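Local coordinates for maleylacetate reductase (Rhizobium, PDB 3W5S), which catalyses the NADH-dependent reduction of maleylacetate to 3-oxoadipate in the breakdown of gamma-resorcylate, working as a homodimer, at residues F35-S40 with Y171-T176; G188-A193 with P272-H277; R217-A222 with E237-G242; L280-I285 with G310-A315. One frame throughout, in Å; residues are numbered along the deposited sequence.

From the N terminus, contact 1 comes first: it closes a loop of 130 residues by joining the ends of strands 31-35 and 168-171 in the alpha/beta NADH-binding domain. The chain then enters the helical domain, where contact 2 closes the next loop by bringing helix 181-198 against helix 273-289. Contact 3, the short hairpin of helices 206-228 and 233-253, is nested inside that loop. Contact 4 follows in series and pairs helix 273-289, used again, with helix 307-318. No two loops cross. M192 of contact 2 packs on both contact 3 and contact 4, while F35, T37, Y171 and A173 meet E237 and L240 of contact 3, joining the two domains.

Contact 1: residues F35-S40 with Y171-T176; sequences FGTGSS and YDAELT
The rings of F35 and Y171 meet obliquely, planes at 40°, F35 CD1 lying 3.4 Å from Y171 CB. The other flat group, the carboxylate of D172, takes donors on both faces at each oxygen. G38 N (2.9 Å to D172 OD1) and E174 N, whose bond to D172 OD1 closes an Asx turn, come to OD1 from opposite faces; S40 N and S40 OG do likewise at OD2, S40 OG being 2.7 Å from D172 OD2. With D172 CG anti to the backbone N (chi1 -177°), the acid group reaches across to the type II turn G36-S39, where G38 suits its positive phi of 80°. Behind the turn, F35 and Y171 are bridged as neighbouring parallel strands of the Rossmann-like sheet, G36 N donating to Y171 O at 2.9 Å. The F35 strand continues the sheet into the second subunit, where F24 of that chain meets the F35 ring. Replacing D172 by alanine would probably leave G38 N, S40 N, E174 N and the S40 hydroxyl without the carboxylate that receives them, and free the turn to shift. Three backbone N-H groups and a hydroxyl around one carboxylate are likely to favour its ionised form.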
loop_
_atom_site.group_PDB
_atom_site.type_symbol
_atom_site.label_atom_id
_atom_site.label_comp_id
_atom_site.label_asym_id
_atom_site.label_seq_id
_atom_site.Cartn_x
_atom_site.Cartn_y
_atom_site.Cartn_z
ATOM N N PHE A 35 -9.811 -9.882 4.840
ATOM C CA PHE A 35 -8.932 -11.048 4.927
ATOM C C PHE A 35 -9.170 -11.759 6.239
ATOM O O PHE A 35 -9.038 -11.160 7.308
ATOM C CB PHE A 35 -7.443 -10.636 4.799
ATOM C CG PHE A 35 -6.487 -11.800 4.643
ATOM C CD1 PHE A 35 -5.849 -12.021 3.417
ATOM C CD2 PHE A 35 -6.220 -12.663 5.698
ATOM C CE1 PHE A 35 -4.981 -13.120 3.252
ATOM C CE2 PHE A 35 -5.346 -13.737 5.547
ATOM C CZ PHE A 35 -4.737 -13.963 4.310
ATOM N N GLY A 36 -9.465 -13.048 6.158
ATOM C CA GLY A 36 -9.589 -13.849 7.379
ATOM C C GLY A 36 -10.234 -15.188 7.106
ATOM O O GLY A 36 -11.095 -15.295 6.250
ATOM N N THR A 37 -9.827 -16.217 7.846
ATOM C CA THR A 37 -10.476 -17.515 7.706
ATOM C C THR A 37 -11.925 -17.400 8.138
ATOM O O THR A 37 -12.230 -16.799 9.176
ATOM C CB THR A 37 -9.769 -18.598 8.519
ATOM O OG1 THR A 37 -9.603 -18.132 9.858
ATOM C CG2 THR A 37 -8.417 -18.858 7.900
ATOM N N GLY A 38 -12.810 -17.936 7.304
ATOM C CA GLY A 38 -14.248 -17.809 7.464
ATOM C C GLY A 38 -14.849 -16.490 6.995
ATOM O O GLY A 38 -16.062 -16.295 7.132
ATOM N N SER A 39 -14.037 -15.589 6.447
ATOM C CA SER A 39 -14.533 -14.250 6.069
ATOM C C SER A 39 -15.587 -14.281 4.957
ATOM O O SER A 39 -16.327 -13.317 4.772
ATOM C CB SER A 39 -13.396 -13.308 5.654
ATOM O OG SER A 39 -12.764 -13.815 4.500
ATOM N N SER A 40 -15.659 -15.388 4.229
ATOM C CA SER A 40 -16.578 -15.502 3.111
ATOM C C SER A 40 -18.032 -15.626 3.568
ATOM O O SER A 40 -18.941 -15.550 2.749
ATOM C CB SER A 40 -16.172 -16.622 2.144
ATOM O OG SER A 40 -16.267 -17.912 2.715
ATOM N N TYR A 171 -10.724 -12.548 1.045
ATOM C CA TYR A 171 -9.726 -13.632 1.149
ATOM C C TYR A 171 -10.082 -14.515 2.330
ATOM O O TYR A 171 -10.000 -14.085 3.493
ATOM C CB TYR A 171 -8.328 -13.056 1.396
ATOM C CG TYR A 171 -7.645 -12.454 0.219
ATOM C CD1 TYR A 171 -7.099 -13.267 -0.782
ATOM C CD2 TYR A 171 -7.487 -11.077 0.119
ATOM C CE1 TYR A 171 -6.448 -12.719 -1.860
ATOM C CE2 TYR A 171 -6.816 -10.512 -0.955
ATOM C CZ TYR A 171 -6.293 -11.339 -1.930
ATOM O OH TYR A 171 -5.630 -10.818 -3.006
ATOM N N ASP A 172 -10.446 -15.754 2.021
ATOM C CA ASP A 172 -10.814 -16.730 3.036
ATOM C C ASP A 172 -10.007 -17.991 2.774
ATOM O O ASP A 172 -10.323 -18.763 1.865
ATOM C CB ASP A 172 -12.331 -16.995 2.947
ATOM C CG ASP A 172 -12.819 -17.942 4.015
ATOM O OD1 ASP A 172 -11.971 -18.622 4.644
ATOM O OD2 ASP A 172 -14.060 -18.017 4.226
ATOM N N ALA A 173 -8.957 -18.214 3.552
ATOM C CA ALA A 173 -8.086 -19.356 3.308
ATOM C C ALA A 173 -8.806 -20.706 3.347
ATOM O O ALA A 173 -8.327 -21.656 2.742
ATOM C CB ALA A 173 -6.909 -19.348 4.259
ATOM N N GLU A 174 -9.928 -20.790 4.063
ATOM C CA GLU A 174 -10.675 -22.049 4.093
ATOM C C GLU A 174 -11.138 -22.470 2.703
ATOM O O GLU A 174 -11.304 -23.667 2.417
ATOM C CB GLU A 174 -11.856 -21.991 5.085
ATOM C CG GLU A 174 -11.419 -21.685 6.531
ATOM C CD GLU A 174 -12.576 -21.608 7.524
ATOM O OE1 GLU A 174 -13.757 -21.599 7.100
ATOM O OE2 GLU A 174 -12.289 -21.551 8.748
ATOM N N LEU A 175 -11.277 -21.492 1.806
ATOM C CA LEU A 175 -11.745 -21.752 0.448
ATOM C C LEU A 175 -10.651 -22.273 -0.480
ATOM O O LEU A 175 -10.910 -22.626 -1.633
ATOM C CB LEU A 175 -12.393 -20.479 -0.137
ATOM C CG LEU A 175 -13.591 -19.929 0.622
ATOM C CD1 LEU A 175 -14.196 -18.726 -0.152
ATOM C CD2 LEU A 175 -14.695 -20.970 0.895
ATOM N N THR A 176 -9.432 -22.344 0.039
ATOM C CA THR A 176 -8.297 -22.852 -0.718
ATOM C C THR A 176 -7.872 -24.269 -0.316
ATOM O O THR A 176 -6.979 -24.853 -0.947
ATOM C CB THR A 176 -7.055 -21.948 -0.606
ATOM O OG1 THR A 176 -6.573 -21.964 0.746
ATOM C CG2 THR A 176 -7.347 -20.500 -1.037
#

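Contact 2: residues G188-A193 with P272-H277; sequences GLNAMA and PHAETH. With SO4 (sulfate ion), chain C.
The side-chain amide of N190 lies flat on the imidazole of H277, their planes only 21° apart, with ND2 3.2 Å above the ring plane and over its centre. This is a stack and not a bond: N190 ND2 is 3.3 Å from H277 NE2, at a poor angle. The extended first torsion of N190 carries the amide out over the ring and aims ND2 at the sulfate, probably from the crystallisation liquor; N190 ND2 donates to sulfate O3 at 2.9 Å, nearly straight at 169°. H273 is turned across this pair, at about a right angle to the amide, and H273 NE2 gives a second bond to sulfate O3, also 2.9 Å. In iron-containing alcohol dehydrogenases an aspartate and histidines of the helical domain hold the metal, and this pocket, completed by H263, probably corresponds to that site. At the ring edge, H277 NE2 donates to sulfate O2, 2.9 Å away. Were H277 a leucine, sulfate O2 would probably lose this donor and the N190 amide its flat surface. Small A193 suits another part of the ring's edge: A193 CB is 3.5 Å from H277 ND1, where segments 188-193 and 273-277 cross at 57°.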
loop_
_atom_site.group_PDB
_atom_site.type_symbol
_atom_site.label_atom_id
_atom_site.label_comp_id
_atom_site.label_asym_id
_atom_site.label_seq_id
_atom_site.Cartn_x
_atom_site.Cartn_y
_atom_site.Cartn_z
ATOM N N GLY A 188 1.127 -21.016 -7.189
ATOM C CA GLY A 188 2.046 -20.365 -6.246
ATOM C C GLY A 188 3.229 -19.721 -6.956
ATOM O O GLY A 188 3.632 -18.603 -6.621
ATOM N N LEU A 189 3.787 -20.433 -7.944
ATOM C CA LEU A 189 4.881 -19.881 -8.755
ATOM C C LEU A 189 4.420 -18.698 -9.607
ATOM O O LEU A 189 5.167 -17.749 -9.795
ATOM C CB LEU A 189 5.533 -21.003 -9.588
ATOM C CG LEU A 189 6.379 -21.958 -8.734
ATOM C CD1 LEU A 189 6.641 -23.243 -9.478
ATOM C CD2 LEU A 189 7.695 -21.288 -8.303
ATOM N N ASN A 190 3.170 -18.737 -10.073
ATOM C CA ASN A 190 2.525 -17.594 -10.764
ATOM C C ASN A 190 2.517 -16.361 -9.855
ATOM O O ASN A 190 2.850 -15.271 -10.300
ATOM C CB ASN A 190 1.135 -18.068 -11.198
ATOM C CG ASN A 190 0.314 -17.075 -12.011
ATOM O OD1 ASN A 190 -0.825 -17.425 -12.347
ATOM N ND2 ASN A 190 0.835 -15.898 -12.355
ATOM N N ALA A 191 2.163 -16.549 -8.580
ATOM C CA ALA A 191 2.205 -15.441 -7.604
ATOM C C ALA A 191 3.642 -14.921 -7.475
ATOM O O ALA A 191 3.884 -13.703 -7.555
ATOM C CB ALA A 191 1.681 -15.915 -6.242
ATOM N N MET A 192 4.588 -15.845 -7.304
ATOM C CA MET A 192 5.989 -15.454 -7.150
ATOM C C MET A 192 6.491 -14.666 -8.362
ATOM O O MET A 192 7.255 -13.702 -8.198
ATOM C CB MET A 192 6.846 -16.670 -6.900
ATOM C CG MET A 192 6.566 -17.230 -5.484
ATOM S SD MET A 192 7.463 -18.765 -5.164
ATOM C CE MET A 192 9.156 -18.139 -5.087
ATOM N N ALA A 193 6.025 -15.021 -9.556
ATOM C CA ALA A 193 6.406 -14.305 -10.781
ATOM C C ALA A 193 6.009 -12.824 -10.699
ATOM O O ALA A 193 6.778 -11.947 -11.130
ATOM C CB ALA A 193 5.746 -14.966 -12.016
ATOM N N PRO A 272 -1.619 -24.255 -20.524
ATOM C CA PRO A 272 -2.028 -24.110 -19.134
ATOM C C PRO A 272 -1.286 -22.909 -18.539
ATOM O O PRO A 272 -0.043 -22.836 -18.578
ATOM C CB PRO A 272 -1.603 -25.440 -18.498
ATOM C CG PRO A 272 -1.602 -26.422 -19.665
ATOM C CD PRO A 272 -1.062 -25.596 -20.795
ATOM N N HIS A 273 -2.051 -21.965 -18.010
ATOM C CA HIS A 273 -1.515 -20.659 -17.674
ATOM C C HIS A 273 -0.520 -20.670 -16.502
ATOM O O HIS A 273 0.621 -20.207 -16.646
ATOM C CB HIS A 273 -2.651 -19.667 -17.422
ATOM C CG HIS A 273 -2.182 -18.340 -16.948
ATOM N ND1 HIS A 273 -1.630 -17.394 -17.785
ATOM C CD2 HIS A 273 -2.149 -17.814 -15.705
ATOM C CE1 HIS A 273 -1.300 -16.330 -17.076
ATOM N NE2 HIS A 273 -1.607 -16.557 -15.814
ATOM N N ALA A 274 -0.941 -21.172 -15.335
ATOM C CA ALA A 274 -0.015 -21.200 -14.185
ATOM C C ALA A 274 1.233 -22.019 -14.492
ATOM O O ALA A 274 2.335 -21.682 -14.039
ATOM C CB ALA A 274 -0.717 -21.730 -12.942
ATOM N N GLU A 275 1.042 -23.112 -15.234
ATOM C CA GLU A 275 2.151 -23.971 -15.626
ATOM C C GLU A 275 3.156 -23.227 -16.498
ATOM O O GLU A 275 4.355 -23.449 -16.367
ATOM C CB GLU A 275 1.628 -25.209 -16.357
ATOM C CG GLU A 275 0.881 -26.206 -15.428
ATOM C CD GLU A 275 -0.613 -25.909 -15.240
ATOM O OE1 GLU A 275 -1.100 -24.782 -15.483
ATOM O OE2 GLU A 275 -1.341 -26.872 -14.878
ATOM N N THR A 276 2.665 -22.362 -17.382
ATOM C CA THR A 276 3.547 -21.577 -18.253
ATOM C C THR A 276 4.402 -20.646 -17.406
ATOM O O THR A 276 5.618 -20.561 -17.590
ATOM C CB THR A 276 2.723 -20.807 -19.267
ATOM O OG1 THR A 276 1.981 -21.726 -20.082
ATOM C CG2 THR A 276 3.611 -19.971 -20.175
ATOM N N HIS A 277 3.778 -19.974 -16.430
ATOM C CA HIS A 277 4.540 -19.217 -15.438
ATOM C C HIS A 277 5.609 -20.038 -14.749
ATOM O O HIS A 277 6.761 -19.601 -14.637
ATOM C CB HIS A 277 3.579 -18.658 -14.378
ATOM C CG HIS A 277 2.970 -17.352 -14.770
ATOM N ND1 HIS A 277 3.594 -16.153 -14.496
ATOM C CD2 HIS A 277 1.806 -17.038 -15.390
ATOM C CE1 HIS A 277 2.866 -15.158 -14.961
ATOM N NE2 HIS A 277 1.769 -15.663 -15.504
HETATM S S SO4 C . -0.997 -13.220 -15.026
HETATM O O1 SO4 C . -0.655 -11.932 -14.381
HETATM O O2 SO4 C . -0.063 -13.493 -16.098
HETATM O O3 SO4 C . -0.937 -14.294 -14.051
HETATM O O4 SO4 C . -2.305 -13.080 -15.648
#

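Contact 3: residues R217-A222 with E237-G242; sequences RAMIEA and ETALYG
An antiparallel helical hairpin of the C-terminal domain, formed by the successive helices 206-228 and 233-253, brings A218 against G242 and A222 against A239. The axes of segments 217-222 and 237-242 come within 7.9 Å, at 153°, a closeness that small residues permit. A222 CB is 3.5 Å from A239 N, and A218 CB is 3.7 Å from G242 CA. Glycine suits position 242 because a beta carbon there would run into both A218 CB and M219 SD. M219 is bent at chi2 (-43°) and chi3 (-71°), which folds its sulfur over the neighbouring helix, where M219 SD lies 3.2 Å from A239 O. T238 has two faces: its methyl, CG2, lies 3.6 Å from A218 O and also touches A222 CB, while OG1 binds K234 O and a water. That water donates to E221 OE2 (2.7 Å), bridging the helices on the outer side. R217 NH1 pairs with E221 OE1 at 2.8 Å within its own helix, and the arginine's NE has a second acid, E214, which also receives the Y241 hydroxyl. No direct hydrogen bond joins these two segments, so close apolar contact holds the middle of the hairpin, and polar groups with one bridging water finish its margin.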
loop_
_atom_site.group_PDB
_atom_site.type_symbol
_atom_site.label_atom_id
_atom_site.label_comp_id
_atom_site.label_asym_id
_atom_site.label_seq_id
_atom_site.Cartn_x
_atom_site.Cartn_y
_atom_site.Cartn_z
ATOM N N ARG A 217 8.695 -14.230 0.356
ATOM C CA ARG A 217 9.048 -14.937 1.584
ATOM C C ARG A 217 7.910 -15.851 2.027
ATOM O O ARG A 217 8.135 -17.014 2.355
ATOM C CB ARG A 217 9.376 -13.933 2.691
ATOM C CG ARG A 217 9.919 -14.602 3.966
ATOM C CD ARG A 217 9.707 -13.723 5.207
ATOM N NE ARG A 217 8.281 -13.515 5.455
ATOM C CZ ARG A 217 7.445 -14.433 5.945
ATOM N NH1 ARG A 217 7.879 -15.651 6.274
ATOM N NH2 ARG A 217 6.161 -14.129 6.100
ATOM N N ALA A 218 6.686 -15.320 2.022
ATOM C CA ALA A 218 5.526 -16.103 2.416
ATOM C C ALA A 218 5.321 -17.311 1.489
ATOM O O ALA A 218 5.025 -18.405 1.957
ATOM C CB ALA A 218 4.292 -15.203 2.407
ATOM N N MET A 219 5.479 -17.099 0.177
ATOM C CA MET A 219 5.244 -18.217 -0.752
ATOM C C MET A 219 6.300 -19.301 -0.594
ATOM O O MET A 219 5.991 -20.501 -0.638
ATOM C CB MET A 219 5.240 -17.770 -2.203
ATOM C CG MET A 219 4.152 -16.752 -2.572
ATOM S SD MET A 219 2.490 -17.048 -1.904
ATOM C CE MET A 219 2.025 -18.452 -2.886
ATOM N N ILE A 220 7.546 -18.885 -0.392
ATOM C CA ILE A 220 8.642 -19.831 -0.242
ATOM C C ILE A 220 8.500 -20.640 1.046
ATOM O O ILE A 220 8.808 -21.848 1.079
ATOM C CB ILE A 220 10.002 -19.082 -0.317
ATOM C CG1 ILE A 220 10.245 -18.675 -1.771
ATOM C CG2 ILE A 220 11.154 -19.954 0.208
ATOM C CD1 ILE A 220 11.285 -17.514 -1.941
ATOM N N GLU A 221 8.016 -20.001 2.111
ATOM C CA GLU A 221 7.724 -20.718 3.350
ATOM C C GLU A 221 6.517 -21.657 3.194
ATOM O O GLU A 221 6.555 -22.816 3.636
ATOM C CB GLU A 221 7.470 -19.714 4.480
ATOM C CG GLU A 221 6.995 -20.302 5.809
ATOM C CD GLU A 221 6.412 -19.259 6.755
ATOM O OE1 GLU A 221 6.514 -18.044 6.486
ATOM O OE2 GLU A 221 5.841 -19.648 7.787
ATOM N N ALA A 222 5.446 -21.151 2.574
ATOM C CA ALA A 222 4.171 -21.862 2.595
ATOM C C ALA A 222 4.047 -22.986 1.577
ATOM O O ALA A 222 3.454 -24.019 1.878
ATOM C CB ALA A 222 3.029 -20.886 2.374
ATOM N N GLU A 237 -3.099 -20.378 4.870
ATOM C CA GLU A 237 -3.281 -18.948 5.158
ATOM C C GLU A 237 -2.036 -18.157 4.748
ATOM O O GLU A 237 -2.169 -17.079 4.163
ATOM C CB GLU A 237 -3.638 -18.670 6.623
ATOM C CG GLU A 237 -4.198 -17.225 6.779
ATOM C CD GLU A 237 -5.220 -17.061 7.884
ATOM O OE1 GLU A 237 -4.999 -17.613 8.990
ATOM O OE2 GLU A 237 -6.255 -16.375 7.640
ATOM N N THR A 238 -0.853 -18.695 5.051
ATOM C CA THR A 238 0.388 -18.019 4.646
ATOM C C THR A 238 0.510 -17.873 3.123
ATOM O O THR A 238 0.902 -16.813 2.640
ATOM C CB THR A 238 1.623 -18.717 5.232
ATOM O OG1 THR A 238 1.488 -18.748 6.662
ATOM C CG2 THR A 238 2.924 -17.968 4.864
ATOM N N ALA A 239 0.142 -18.919 2.371
ATOM C CA ALA A 239 0.206 -18.859 0.912
ATOM C C ALA A 239 -0.769 -17.827 0.343
ATOM O O ALA A 239 -0.451 -17.134 -0.616
ATOM C CB ALA A 239 -0.070 -20.243 0.314
ATOM N N LEU A 240 -1.953 -17.728 0.941
ATOM C CA LEU A 240 -2.949 -16.781 0.444
ATOM C C LEU A 240 -2.570 -15.335 0.780
ATOM O O LEU A 240 -2.731 -14.447 -0.074
ATOM C CB LEU A 240 -4.360 -17.129 0.939
ATOM C CG LEU A 240 -5.520 -16.341 0.280
ATOM C CD1 LEU A 240 -5.580 -16.589 -1.237
ATOM C CD2 LEU A 240 -6.845 -16.735 0.924
ATOM N N TYR A 241 -2.044 -15.120 1.989
ATOM C CA TYR A 241 -1.453 -13.851 2.360
ATOM C C TYR A 241 -0.339 -13.483 1.374
ATOM O O TYR A 241 -0.280 -12.339 0.890
ATOM C CB TYR A 241 -0.906 -13.988 3.790
ATOM C CG TYR A 241 0.125 -12.985 4.210
ATOM C CD1 TYR A 241 -0.239 -11.697 4.569
ATOM C CD2 TYR A 241 1.464 -13.356 4.315
ATOM C CE1 TYR A 241 0.706 -10.782 4.987
ATOM C CE2 TYR A 241 2.433 -12.434 4.738
ATOM C CZ TYR A 241 2.036 -11.162 5.066
ATOM O OH TYR A 241 2.956 -10.233 5.502
ATOM N N GLY A 242 0.550 -14.434 1.080
ATOM C CA GLY A 242 1.602 -14.145 0.112
ATOM C C GLY A 242 1.044 -13.798 -1.249
ATOM O O GLY A 242 1.534 -12.878 -1.905
HETATM O O HOH W 1 3.336 -20.708 7.469
#

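Contact 4: residues L280-I285 with G310-A315; sequences LLPYTI and GLYDFA
L311 packs tightly between L281 and I285: its CD1 methyl carries the contact, 3.7 Å from I285 CG1 and 3.9 Å from L281 CG. Branched aliphatic side chains suit this buried side, where L311 also rests on M192 of helix 181-198. Beside it, P282 sets its ring against the backbone of the other helix, P282 CG 3.7 Å from Y312 CA and P282 CB 3.8 Å from Y312 CB. Proline has no N-H to offer, in keeping with the kink in helix 273-289 here, and its compact ring suits the close approach: the axes of segments 280-285 and 310-315 run nearly antiparallel, at 169°, and approach to 8.4 Å. The looser flank belongs to two tyrosines. Y312 chi1 near 180° (-177°) points the ring away from its own backbone N, beside P282 and leaning obliquely toward Y283; the one close touch is Y283 OH to Y312 CE1, 3.7 Å. Y312 is the partly exposed member, and both hydroxyls bond to the C-terminal tail, Y283 OH to A368 O and Y312 OH to G367 O. The helix pair is thus joined without a hydrogen bond, chiefly by apolar contact, while its tyrosine side spends its polar groups on holding the end of the chain.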
loop_
_atom_site.group_PDB
_atom_site.type_symbol
_atom_site.label_atom_id
_atom_site.label_comp_id
_atom_site.label_asym_id
_atom_site.label_seq_id
_atom_site.Cartn_x
_atom_site.Cartn_y
_atom_site.Cartn_z
ATOM N N LEU A 280 8.530 -20.943 -17.186
ATOM C CA LEU A 280 9.348 -19.854 -17.712
ATOM C C LEU A 280 10.130 -19.100 -16.641
ATOM O O LEU A 280 11.196 -18.559 -16.924
ATOM C CB LEU A 280 8.482 -18.850 -18.479
ATOM C CG LEU A 280 8.002 -19.318 -19.836
ATOM C CD1 LEU A 280 7.037 -18.283 -20.392
ATOM C CD2 LEU A 280 9.181 -19.492 -20.766
ATOM N N LEU A 281 9.590 -19.058 -15.425
ATOM C CA LEU A 281 10.125 -18.104 -14.415
ATOM C C LEU A 281 11.637 -18.224 -14.136
ATOM O O LEU A 281 12.315 -17.216 -14.081
ATOM C CB LEU A 281 9.292 -18.185 -13.119
ATOM C CG LEU A 281 9.646 -17.051 -12.126
ATOM C CD1 LEU A 281 9.330 -15.665 -12.692
ATOM C CD2 LEU A 281 8.912 -17.276 -10.820
ATOM N N PRO A 282 12.186 -19.446 -14.017
ATOM C CA PRO A 282 13.637 -19.462 -13.720
ATOM C C PRO A 282 14.448 -18.844 -14.873
ATOM O O PRO A 282 15.507 -18.218 -14.645
ATOM C CB PRO A 282 13.941 -20.964 -13.539
ATOM C CG PRO A 282 12.599 -21.532 -13.089
ATOM C CD PRO A 282 11.585 -20.796 -13.933
ATOM N N TYR A 283 13.966 -19.026 -16.109
ATOM C CA TYR A 283 14.707 -18.543 -17.291
ATOM C C TYR A 283 14.566 -17.042 -17.477
ATOM O O TYR A 283 15.523 -16.363 -17.824
ATOM C CB TYR A 283 14.287 -19.295 -18.578
ATOM C CG TYR A 283 14.435 -20.773 -18.406
ATOM C CD1 TYR A 283 15.696 -21.374 -18.492
ATOM C CD2 TYR A 283 13.338 -21.574 -18.094
ATOM C CE1 TYR A 283 15.839 -22.754 -18.289
ATOM C CE2 TYR A 283 13.477 -22.956 -17.928
ATOM C CZ TYR A 283 14.726 -23.513 -18.013
ATOM O OH TYR A 283 14.902 -24.857 -17.819
ATOM N N THR A 284 13.356 -16.531 -17.278
ATOM C CA THR A 284 13.156 -15.096 -17.477
ATOM C C THR A 284 13.870 -14.326 -16.359
ATOM O O THR A 284 14.549 -13.323 -16.625
ATOM C CB THR A 284 11.679 -14.758 -17.550
ATOM O OG1 THR A 284 11.048 -15.287 -16.386
ATOM C CG2 THR A 284 11.051 -15.368 -18.820
ATOM N N ILE A 285 13.781 -14.817 -15.119
ATOM C CA ILE A 285 14.541 -14.192 -14.029
ATOM C C ILE A 285 16.050 -14.311 -14.229
ATOM O O ILE A 285 16.760 -13.318 -14.063
ATOM C CB ILE A 285 14.100 -14.740 -12.657
ATOM C CG1 ILE A 285 12.621 -14.409 -12.406
ATOM C CG2 ILE A 285 14.976 -14.179 -11.526
ATOM C CD1 ILE A 285 12.259 -12.922 -12.429
ATOM N N GLY A 310 18.109 -20.381 -8.334
ATOM C CA GLY A 310 17.436 -20.649 -7.060
ATOM C C GLY A 310 15.950 -20.925 -7.234
ATOM O O GLY A 310 15.381 -21.798 -6.551
ATOM N N LEU A 311 15.309 -20.210 -8.159
ATOM C CA LEU A 311 13.913 -20.494 -8.492
ATOM C C LEU A 311 13.745 -21.851 -9.147
ATOM O O LEU A 311 12.773 -22.576 -8.867
ATOM C CB LEU A 311 13.316 -19.389 -9.384
ATOM C CG LEU A 311 12.958 -18.105 -8.643
ATOM C CD1 LEU A 311 12.707 -17.000 -9.707
ATOM C CD2 LEU A 311 11.741 -18.291 -7.727
ATOM N N TYR A 312 14.702 -22.206 -10.004
ATOM C CA TYR A 312 14.652 -23.515 -10.661
ATOM C C TYR A 312 14.717 -24.614 -9.598
ATOM O O TYR A 312 13.930 -25.590 -9.615
ATOM C CB TYR A 312 15.812 -23.644 -11.656
ATOM C CG TYR A 312 15.822 -24.919 -12.451
ATOM C CD1 TYR A 312 15.162 -25.006 -13.671
ATOM C CD2 TYR A 312 16.528 -26.036 -11.989
ATOM C CE1 TYR A 312 15.196 -26.194 -14.432
ATOM C CE2 TYR A 312 16.565 -27.224 -12.723
ATOM C CZ TYR A 312 15.890 -27.293 -13.944
ATOM O OH TYR A 312 15.927 -28.466 -14.679
ATOM N N ASP A 313 15.650 -24.454 -8.654
ATOM C CA ASP A 313 15.789 -25.449 -7.580
ATOM C C ASP A 313 14.563 -25.515 -6.669
ATOM O O ASP A 313 14.130 -26.604 -6.274
ATOM C CB ASP A 313 17.049 -25.187 -6.773
ATOM C CG ASP A 313 18.325 -25.352 -7.581
ATOM O OD1 ASP A 313 18.299 -25.982 -8.668
ATOM O OD2 ASP A 313 19.376 -24.869 -7.085
ATOM N N PHE A 314 13.994 -24.352 -6.355
ATOM C CA PHE A 314 12.812 -24.288 -5.507
ATOM C C PHE A 314 11.614 -24.951 -6.219
ATOM O O PHE A 314 10.880 -25.745 -5.612
ATOM C CB PHE A 314 12.524 -22.827 -5.143
ATOM C CG PHE A 314 11.258 -22.642 -4.376
ATOM C CD1 PHE A 314 11.153 -23.066 -3.049
ATOM C CD2 PHE A 314 10.137 -22.081 -4.994
ATOM C CE1 PHE A 314 9.961 -22.902 -2.337
ATOM C CE2 PHE A 314 8.962 -21.910 -4.292
ATOM C CZ PHE A 314 8.861 -22.330 -2.978
ATOM N N ALA A 315 11.421 -24.632 -7.495
ATOM C CA ALA A 315 10.333 -25.233 -8.281
ATOM C C ALA A 315 10.467 -26.763 -8.316
ATOM O O ALA A 315 9.467 -27.478 -8.262
ATOM C CB ALA A 315 10.330 -24.675 -9.681
#